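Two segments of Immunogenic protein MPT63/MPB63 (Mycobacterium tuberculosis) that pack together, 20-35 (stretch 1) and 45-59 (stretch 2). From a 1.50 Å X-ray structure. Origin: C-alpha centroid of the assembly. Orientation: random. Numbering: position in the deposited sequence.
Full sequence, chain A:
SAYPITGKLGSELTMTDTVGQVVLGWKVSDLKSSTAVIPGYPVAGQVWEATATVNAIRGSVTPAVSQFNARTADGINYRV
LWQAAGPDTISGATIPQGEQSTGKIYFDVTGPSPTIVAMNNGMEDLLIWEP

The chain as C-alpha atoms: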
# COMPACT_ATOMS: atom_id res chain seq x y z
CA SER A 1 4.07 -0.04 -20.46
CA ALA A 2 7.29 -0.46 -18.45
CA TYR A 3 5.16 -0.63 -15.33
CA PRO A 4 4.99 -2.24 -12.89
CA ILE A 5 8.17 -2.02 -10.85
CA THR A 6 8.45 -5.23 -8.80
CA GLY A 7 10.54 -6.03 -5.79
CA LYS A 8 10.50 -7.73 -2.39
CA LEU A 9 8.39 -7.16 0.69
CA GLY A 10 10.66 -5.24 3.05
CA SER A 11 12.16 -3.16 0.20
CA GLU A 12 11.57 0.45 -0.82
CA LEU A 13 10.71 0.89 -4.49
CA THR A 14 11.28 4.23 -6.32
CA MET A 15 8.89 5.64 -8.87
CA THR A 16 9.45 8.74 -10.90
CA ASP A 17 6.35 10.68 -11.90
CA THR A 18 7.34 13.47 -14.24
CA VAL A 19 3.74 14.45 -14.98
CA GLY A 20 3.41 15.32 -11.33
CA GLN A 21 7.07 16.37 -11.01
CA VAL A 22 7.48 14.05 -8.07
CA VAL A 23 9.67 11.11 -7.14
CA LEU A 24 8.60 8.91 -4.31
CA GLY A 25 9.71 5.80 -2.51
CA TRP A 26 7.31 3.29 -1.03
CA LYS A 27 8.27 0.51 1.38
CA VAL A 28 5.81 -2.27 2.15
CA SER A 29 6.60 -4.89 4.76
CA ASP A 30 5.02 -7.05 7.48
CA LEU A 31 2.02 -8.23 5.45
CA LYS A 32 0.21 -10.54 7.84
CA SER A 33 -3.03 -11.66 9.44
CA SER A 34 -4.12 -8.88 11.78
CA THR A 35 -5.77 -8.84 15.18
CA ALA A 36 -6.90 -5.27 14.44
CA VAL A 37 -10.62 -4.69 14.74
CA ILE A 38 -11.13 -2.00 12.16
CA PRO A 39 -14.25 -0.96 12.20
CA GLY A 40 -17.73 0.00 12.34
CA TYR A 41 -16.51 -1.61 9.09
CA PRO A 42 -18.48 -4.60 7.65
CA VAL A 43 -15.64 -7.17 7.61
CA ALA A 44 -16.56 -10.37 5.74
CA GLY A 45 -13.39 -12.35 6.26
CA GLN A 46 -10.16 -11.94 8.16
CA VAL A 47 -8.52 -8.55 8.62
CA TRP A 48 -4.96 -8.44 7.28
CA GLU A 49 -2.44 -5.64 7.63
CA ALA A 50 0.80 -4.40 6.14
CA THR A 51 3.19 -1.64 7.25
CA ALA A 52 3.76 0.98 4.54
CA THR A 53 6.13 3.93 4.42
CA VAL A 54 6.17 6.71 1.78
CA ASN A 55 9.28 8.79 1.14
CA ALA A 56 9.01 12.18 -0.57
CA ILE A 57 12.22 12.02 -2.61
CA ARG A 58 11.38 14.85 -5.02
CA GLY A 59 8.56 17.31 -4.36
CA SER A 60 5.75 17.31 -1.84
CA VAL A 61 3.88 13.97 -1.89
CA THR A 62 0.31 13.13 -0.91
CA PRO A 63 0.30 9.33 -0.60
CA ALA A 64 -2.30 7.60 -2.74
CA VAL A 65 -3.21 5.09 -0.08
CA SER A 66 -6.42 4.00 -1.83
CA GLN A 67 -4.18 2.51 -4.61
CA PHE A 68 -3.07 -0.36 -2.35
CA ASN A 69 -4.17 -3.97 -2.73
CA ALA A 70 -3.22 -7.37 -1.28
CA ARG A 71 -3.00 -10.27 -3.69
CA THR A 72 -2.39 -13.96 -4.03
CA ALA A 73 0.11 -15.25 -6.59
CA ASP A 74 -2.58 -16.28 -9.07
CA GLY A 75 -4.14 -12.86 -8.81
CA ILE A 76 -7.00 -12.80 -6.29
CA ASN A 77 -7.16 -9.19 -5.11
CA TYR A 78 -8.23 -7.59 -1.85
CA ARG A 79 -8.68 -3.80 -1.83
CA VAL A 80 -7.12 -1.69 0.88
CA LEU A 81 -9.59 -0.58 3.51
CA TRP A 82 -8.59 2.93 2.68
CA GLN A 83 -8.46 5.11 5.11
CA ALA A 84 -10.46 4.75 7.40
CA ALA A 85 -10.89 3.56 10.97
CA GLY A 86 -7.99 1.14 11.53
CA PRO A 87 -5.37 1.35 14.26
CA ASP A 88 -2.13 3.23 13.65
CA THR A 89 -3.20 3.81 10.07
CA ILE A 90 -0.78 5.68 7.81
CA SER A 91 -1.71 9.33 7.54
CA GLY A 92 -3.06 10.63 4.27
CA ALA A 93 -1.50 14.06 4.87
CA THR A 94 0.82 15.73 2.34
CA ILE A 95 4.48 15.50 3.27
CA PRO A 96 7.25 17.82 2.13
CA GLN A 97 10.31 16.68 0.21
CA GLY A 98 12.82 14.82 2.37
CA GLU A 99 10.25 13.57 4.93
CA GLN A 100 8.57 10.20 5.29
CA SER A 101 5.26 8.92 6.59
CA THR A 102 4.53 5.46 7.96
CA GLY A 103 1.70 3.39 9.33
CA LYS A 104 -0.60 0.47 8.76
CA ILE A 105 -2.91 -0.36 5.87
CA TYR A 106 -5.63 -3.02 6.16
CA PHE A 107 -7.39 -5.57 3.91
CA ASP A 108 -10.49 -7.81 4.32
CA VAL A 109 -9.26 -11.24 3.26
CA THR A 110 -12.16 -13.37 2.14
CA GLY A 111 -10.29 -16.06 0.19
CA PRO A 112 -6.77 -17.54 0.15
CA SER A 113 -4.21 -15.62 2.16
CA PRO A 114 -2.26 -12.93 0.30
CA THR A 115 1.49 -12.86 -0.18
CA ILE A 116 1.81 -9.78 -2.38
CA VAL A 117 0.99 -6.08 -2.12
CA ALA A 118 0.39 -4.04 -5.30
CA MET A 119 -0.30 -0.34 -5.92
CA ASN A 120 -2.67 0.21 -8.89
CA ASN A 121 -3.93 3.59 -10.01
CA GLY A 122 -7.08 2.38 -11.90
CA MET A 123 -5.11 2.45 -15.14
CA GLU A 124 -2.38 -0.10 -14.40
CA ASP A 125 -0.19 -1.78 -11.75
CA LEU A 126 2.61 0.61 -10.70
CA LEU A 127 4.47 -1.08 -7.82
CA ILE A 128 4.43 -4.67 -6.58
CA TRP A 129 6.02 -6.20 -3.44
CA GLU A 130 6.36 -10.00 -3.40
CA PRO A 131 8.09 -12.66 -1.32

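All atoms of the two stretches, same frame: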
# COMPACT_ATOMS: atom_id res chain seq x y z
N GLY A 20 3.62 14.62 -12.58
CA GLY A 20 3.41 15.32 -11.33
C GLY A 20 4.66 15.98 -10.75
O GLY A 20 4.54 16.62 -9.71
N GLN A 21 5.79 15.83 -11.41
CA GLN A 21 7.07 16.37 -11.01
C GLN A 21 7.44 15.87 -9.61
O GLN A 21 7.95 16.61 -8.78
CB GLN A 21 7.05 17.91 -10.96
CG GLN A 21 8.22 18.50 -11.73
CD GLN A 21 8.29 17.86 -13.11
OE1 GLN A 21 9.37 17.54 -13.59
NE2 GLN A 21 7.12 17.67 -13.70
N VAL A 22 7.13 14.59 -9.39
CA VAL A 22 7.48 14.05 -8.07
C VAL A 22 8.25 12.75 -8.30
O VAL A 22 8.14 12.11 -9.34
CB VAL A 22 6.31 13.73 -7.13
CG1 VAL A 22 5.65 15.03 -6.66
CG2 VAL A 22 5.25 12.82 -7.73
N VAL A 23 9.04 12.41 -7.28
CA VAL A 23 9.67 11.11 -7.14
C VAL A 23 9.33 10.62 -5.75
O VAL A 23 9.43 11.36 -4.76
CB VAL A 23 11.20 11.17 -7.30
CG1 VAL A 23 11.84 9.80 -7.13
CG2 VAL A 23 11.55 11.79 -8.65
N LEU A 24 8.90 9.36 -5.67
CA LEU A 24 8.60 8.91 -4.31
C LEU A 24 9.12 7.48 -4.16
O LEU A 24 9.38 6.74 -5.10
CB LEU A 24 7.13 9.08 -3.99
CG LEU A 24 6.09 8.39 -4.85
CD1 LEU A 24 4.74 8.46 -4.17
CD2 LEU A 24 5.98 9.00 -6.25
N GLY A 25 9.29 7.16 -2.87
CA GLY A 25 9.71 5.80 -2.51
C GLY A 25 8.61 5.19 -1.69
O GLY A 25 8.09 5.89 -0.82
N TRP A 26 8.22 3.96 -1.93
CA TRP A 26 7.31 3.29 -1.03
C TRP A 26 7.95 1.97 -0.55
O TRP A 26 8.44 1.20 -1.37
CB TRP A 26 5.99 2.94 -1.70
CG TRP A 26 4.88 3.95 -1.79
CD1 TRP A 26 4.55 4.72 -2.88
CD2 TRP A 26 3.97 4.25 -0.72
NE1 TRP A 26 3.44 5.50 -2.50
CE2 TRP A 26 3.09 5.23 -1.21
CE3 TRP A 26 3.83 3.78 0.60
CZ2 TRP A 26 2.06 5.76 -0.43
CZ3 TRP A 26 2.81 4.32 1.36
CH2 TRP A 26 1.95 5.29 0.85
N LYS A 27 7.90 1.78 0.77
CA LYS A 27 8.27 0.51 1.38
C LYS A 27 6.99 -0.17 1.86
O LYS A 27 6.16 0.49 2.51
CB LYS A 27 9.20 0.69 2.57
CG LYS A 27 9.63 -0.63 3.24
CD LYS A 27 10.51 -0.34 4.46
CE LYS A 27 10.64 -1.58 5.33
NZ LYS A 27 11.70 -1.42 6.38
N VAL A 28 6.89 -1.46 1.56
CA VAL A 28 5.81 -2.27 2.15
C VAL A 28 6.46 -3.49 2.78
O VAL A 28 7.36 -4.14 2.20
CB VAL A 28 4.73 -2.66 1.13
CG1 VAL A 28 3.67 -3.55 1.76
CG2 VAL A 28 4.07 -1.41 0.57
N SER A 29 6.05 -3.75 4.05
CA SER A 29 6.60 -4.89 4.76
C SER A 29 5.59 -5.42 5.77
O SER A 29 4.55 -4.80 6.04
CB SER A 29 7.91 -4.52 5.51
OG SER A 29 7.60 -3.54 6.48
N ASP A 30 5.86 -6.57 6.38
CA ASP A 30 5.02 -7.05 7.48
C ASP A 30 3.53 -7.20 7.07
O ASP A 30 2.58 -6.84 7.76
CB ASP A 30 5.16 -6.17 8.71
CG ASP A 30 6.59 -5.94 9.15
OD1 ASP A 30 7.10 -6.71 9.99
OD2 ASP A 30 7.24 -4.98 8.68
N LEU A 31 3.32 -7.79 5.89
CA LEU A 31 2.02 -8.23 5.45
C LEU A 31 1.61 -9.50 6.20
O LEU A 31 2.29 -10.54 6.07
CB LEU A 31 2.05 -8.50 3.95
CG LEU A 31 0.80 -9.17 3.37
CD1 LEU A 31 -0.41 -8.24 3.37
CD2 LEU A 31 1.07 -9.66 1.96
N LYS A 32 0.53 -9.41 6.96
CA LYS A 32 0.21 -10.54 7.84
C LYS A 32 -1.22 -10.51 8.34
O LYS A 32 -1.84 -9.44 8.27
CB LYS A 32 1.16 -10.53 9.04
CG LYS A 32 1.05 -9.30 9.94
CD LYS A 32 2.15 -9.35 11.00
CE LYS A 32 2.24 -8.05 11.76
NZ LYS A 32 3.47 -8.05 12.63
N SER A 33 -1.71 -11.66 8.78
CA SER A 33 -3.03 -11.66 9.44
C SER A 33 -3.01 -10.70 10.61
O SER A 33 -2.05 -10.65 11.37
CB SER A 33 -3.42 -13.07 9.88
OG SER A 33 -4.77 -12.97 10.40
N SER A 34 -4.08 -9.92 10.77
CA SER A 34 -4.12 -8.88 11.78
C SER A 34 -5.10 -9.29 12.89
O SER A 34 -6.05 -10.02 12.65
CB SER A 34 -4.56 -7.55 11.18
OG SER A 34 -4.41 -6.43 12.03
N THR A 35 -4.83 -8.79 14.06
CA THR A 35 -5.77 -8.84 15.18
C THR A 35 -6.53 -7.51 15.26
O THR A 35 -7.42 -7.40 16.10
CB THR A 35 -5.04 -9.04 16.51
OG1 THR A 35 -4.20 -7.89 16.72
CG2 THR A 35 -4.13 -10.26 16.49
N GLY A 45 -14.34 -11.25 6.07
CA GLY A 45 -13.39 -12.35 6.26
C GLY A 45 -12.48 -12.05 7.44
O GLY A 45 -12.92 -11.73 8.55
N GLN A 46 -11.18 -12.19 7.17
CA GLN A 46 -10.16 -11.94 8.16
C GLN A 46 -9.40 -10.64 7.88
O GLN A 46 -8.90 -10.51 6.77
CB GLN A 46 -9.17 -13.11 8.14
CG GLN A 46 -7.96 -12.87 9.04
CD GLN A 46 -8.31 -12.91 10.51
OE1 GLN A 46 -8.97 -13.84 10.98
NE2 GLN A 46 -7.87 -11.92 11.26
N VAL A 47 -9.28 -9.79 8.89
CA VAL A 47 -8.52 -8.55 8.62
C VAL A 47 -7.03 -8.88 8.51
O VAL A 47 -6.50 -9.60 9.36
CB VAL A 47 -8.72 -7.48 9.68
CG1 VAL A 47 -7.88 -6.24 9.39
CG2 VAL A 47 -10.20 -7.11 9.81
N TRP A 48 -6.41 -8.37 7.45
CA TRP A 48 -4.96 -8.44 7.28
C TRP A 48 -4.42 -7.02 7.35
O TRP A 48 -5.12 -6.01 7.22
CB TRP A 48 -4.57 -9.09 5.95
CG TRP A 48 -4.55 -10.59 6.07
CD1 TRP A 48 -5.60 -11.36 6.51
CD2 TRP A 48 -3.46 -11.45 5.78
NE1 TRP A 48 -5.21 -12.69 6.49
CE2 TRP A 48 -3.90 -12.76 6.04
CE3 TRP A 48 -2.14 -11.27 5.30
CZ2 TRP A 48 -3.10 -13.87 5.86
CZ3 TRP A 48 -1.35 -12.37 5.12
CH2 TRP A 48 -1.82 -13.67 5.40
N GLU A 49 -3.11 -6.92 7.58
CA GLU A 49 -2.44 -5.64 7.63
C GLU A 49 -1.10 -5.72 6.88
O GLU A 49 -0.57 -6.80 6.63
CB GLU A 49 -2.19 -5.18 9.07
CG GLU A 49 -1.27 -6.12 9.86
CD GLU A 49 -0.91 -5.60 11.22
OE1 GLU A 49 -1.78 -5.56 12.13
OE2 GLU A 49 0.24 -5.19 11.44
N ALA A 50 -0.60 -4.53 6.53
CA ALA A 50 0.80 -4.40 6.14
C ALA A 50 1.27 -3.06 6.74
O ALA A 50 0.49 -2.19 7.14
CB ALA A 50 1.06 -4.48 4.66
N THR A 51 2.59 -2.89 6.82
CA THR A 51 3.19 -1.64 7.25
C THR A 51 3.83 -0.95 6.05
O THR A 51 4.71 -1.50 5.39
CB THR A 51 4.24 -1.87 8.33
OG1 THR A 51 3.60 -2.45 9.48
CG2 THR A 51 4.89 -0.55 8.72
N ALA A 52 3.35 0.25 5.74
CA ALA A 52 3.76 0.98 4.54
C ALA A 52 4.37 2.32 4.94
O ALA A 52 3.89 2.95 5.89
CB ALA A 52 2.59 1.22 3.62
N THR A 53 5.40 2.68 4.21
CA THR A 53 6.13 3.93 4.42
C THR A 53 6.34 4.64 3.08
O THR A 53 6.84 4.03 2.12
CB THR A 53 7.51 3.69 5.05
OG1 THR A 53 7.36 2.89 6.25
CG2 THR A 53 8.17 5.00 5.48
N VAL A 54 5.94 5.91 3.00
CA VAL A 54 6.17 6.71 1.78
C VAL A 54 7.26 7.74 2.06
O VAL A 54 7.34 8.30 3.17
CB VAL A 54 4.87 7.34 1.28
CG1 VAL A 54 4.25 8.28 2.30
CG2 VAL A 54 5.19 8.05 -0.04
N ASN A 55 8.08 7.94 1.07
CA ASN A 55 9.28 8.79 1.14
C ASN A 55 9.19 9.84 0.05
O ASN A 55 9.14 9.47 -1.11
CB ASN A 55 10.50 7.89 0.94
CG ASN A 55 11.80 8.63 1.11
OD1 ASN A 55 11.82 9.83 1.39
ND2 ASN A 55 12.90 7.89 0.94
N ALA A 56 9.12 11.11 0.43
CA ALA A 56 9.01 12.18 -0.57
C ALA A 56 10.40 12.52 -1.09
O ALA A 56 11.14 13.33 -0.54
CB ALA A 56 8.28 13.33 0.07
N ILE A 57 10.83 11.87 -2.15
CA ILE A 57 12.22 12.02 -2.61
C ILE A 57 12.36 13.31 -3.40
O ILE A 57 13.36 14.02 -3.23
CB ILE A 57 12.61 10.78 -3.42
CG1 ILE A 57 12.67 9.53 -2.52
CG2 ILE A 57 13.90 10.99 -4.19
CD1 ILE A 57 12.89 8.22 -3.26
N ARG A 58 11.37 13.60 -4.25
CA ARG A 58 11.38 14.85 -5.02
C ARG A 58 9.96 15.42 -4.97
O ARG A 58 9.05 14.67 -5.35
CB ARG A 58 11.82 14.66 -6.47
CG ARG A 58 11.78 15.97 -7.27
CD ARG A 58 12.13 15.72 -8.74
NE ARG A 58 12.33 16.98 -9.47
CZ ARG A 58 11.69 17.35 -10.57
NH1 ARG A 58 10.78 16.55 -11.11
NH2 ARG A 58 11.95 18.53 -11.15
N GLY A 59 9.83 16.66 -4.51
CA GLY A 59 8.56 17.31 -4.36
C GLY A 59 7.80 16.91 -3.11
O GLY A 59 8.21 15.98 -2.39
O HOH W 1 9.68 13.89 -11.25
O HOH W 2 2.12 -4.73 9.56
O HOH W 3 -1.94 -7.32 14.16

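Strand 22-33 and the strand that begins at Gln-46 run antiparallel, with 163° between their N-to-C directions. Their axes approach to 4.5 Å. The two stretches bury 1365 Å² between them, both sides summed.

The central ladder is regular. Gly-25 pairs with Asn-55, Lys-27 with Thr-53 and Ser-29 with Thr-51, each through two backbone hydrogen bonds. At the middle pair, Lys-27 N lies 2.8 Å from Thr-53 O, and Thr-53 N lies 2.9 Å from Lys-27 O. Between these pairs, CA-H...O contacts fill the gaps, such as Val-54 CA to Gly-25 O at 3.3 Å.

A beta bulge interrupts each end of this ladder. At the first, between Val-23 and Leu-24, Val-23 O accepts from Arg-58 N at 3.0 Å and, weakly, from Ile-57 N at 3.0 Å. The chain turns a corner at Ile-57. Val-23 N completes the pair by donating to Arg-58 O at 3.0 Å. The second bulge lies between Ser-29 and Lys-32, where Asp-30 has a positive phi of 57°. Beyond it the ladder resumes: Lys-32 N to Glu-49 O and Glu-49 N to Lys-32 O are both 2.9 Å. Ser-34 N then donates to Val-47 O at 2.8 Å.

Leu-24, Trp-26, Val-28, Ala-52, Val-54 and Ala-56 share one face of the sheet. Here the Trp-26 ring reaches across to its partner strand. Val-54 CB sits 3.4 Å from the centroid of the Trp-26 six-membered ring, almost on the ring normal, in a CH-pi contact. Trp-26 CZ3 also meets Ala-52 CB at 3.8 Å. Val-28 CG1 packs on Ala-50 CB at 4.0 Å.

The Trp-48 ring covers the backbone of the facing strand. Ser-33 CA stands 3.6 Å from the centroid of the Trp-48 five-membered ring, over the face. Leu-31 CD1 meets the edge of the ring at Trp-48 CE3, 4.0 Å away.

The face that carries Lys-27, Ser-29, Lys-32, Glu-49, Thr-51 and Thr-53 is more polar. Glu-49 OE1 accepts a hydrogen bond from Ser-34 OG at 2.8 Å. A water links Asp-30 O, Glu-49 OE2 and Thr-51 OG1, tying the second bulge to the neighbouring strand. Lys-32 NZ and Glu-49 OE2 are 4.5 Å apart, beyond a salt bridge.

Arg-58 extends back along stretch 1. Arg-58 NH1 donates to Gln-21 OE1 at 3.0 Å, nearly linearly, and Arg-58 CB packs against Val-23 CG2 at 3.6 Å. Gly-59 has a positive phi, which favours glycine. An ideal CB on Gly-59 would lie 3.1 Å from Val-22 CG1, so the site is tight.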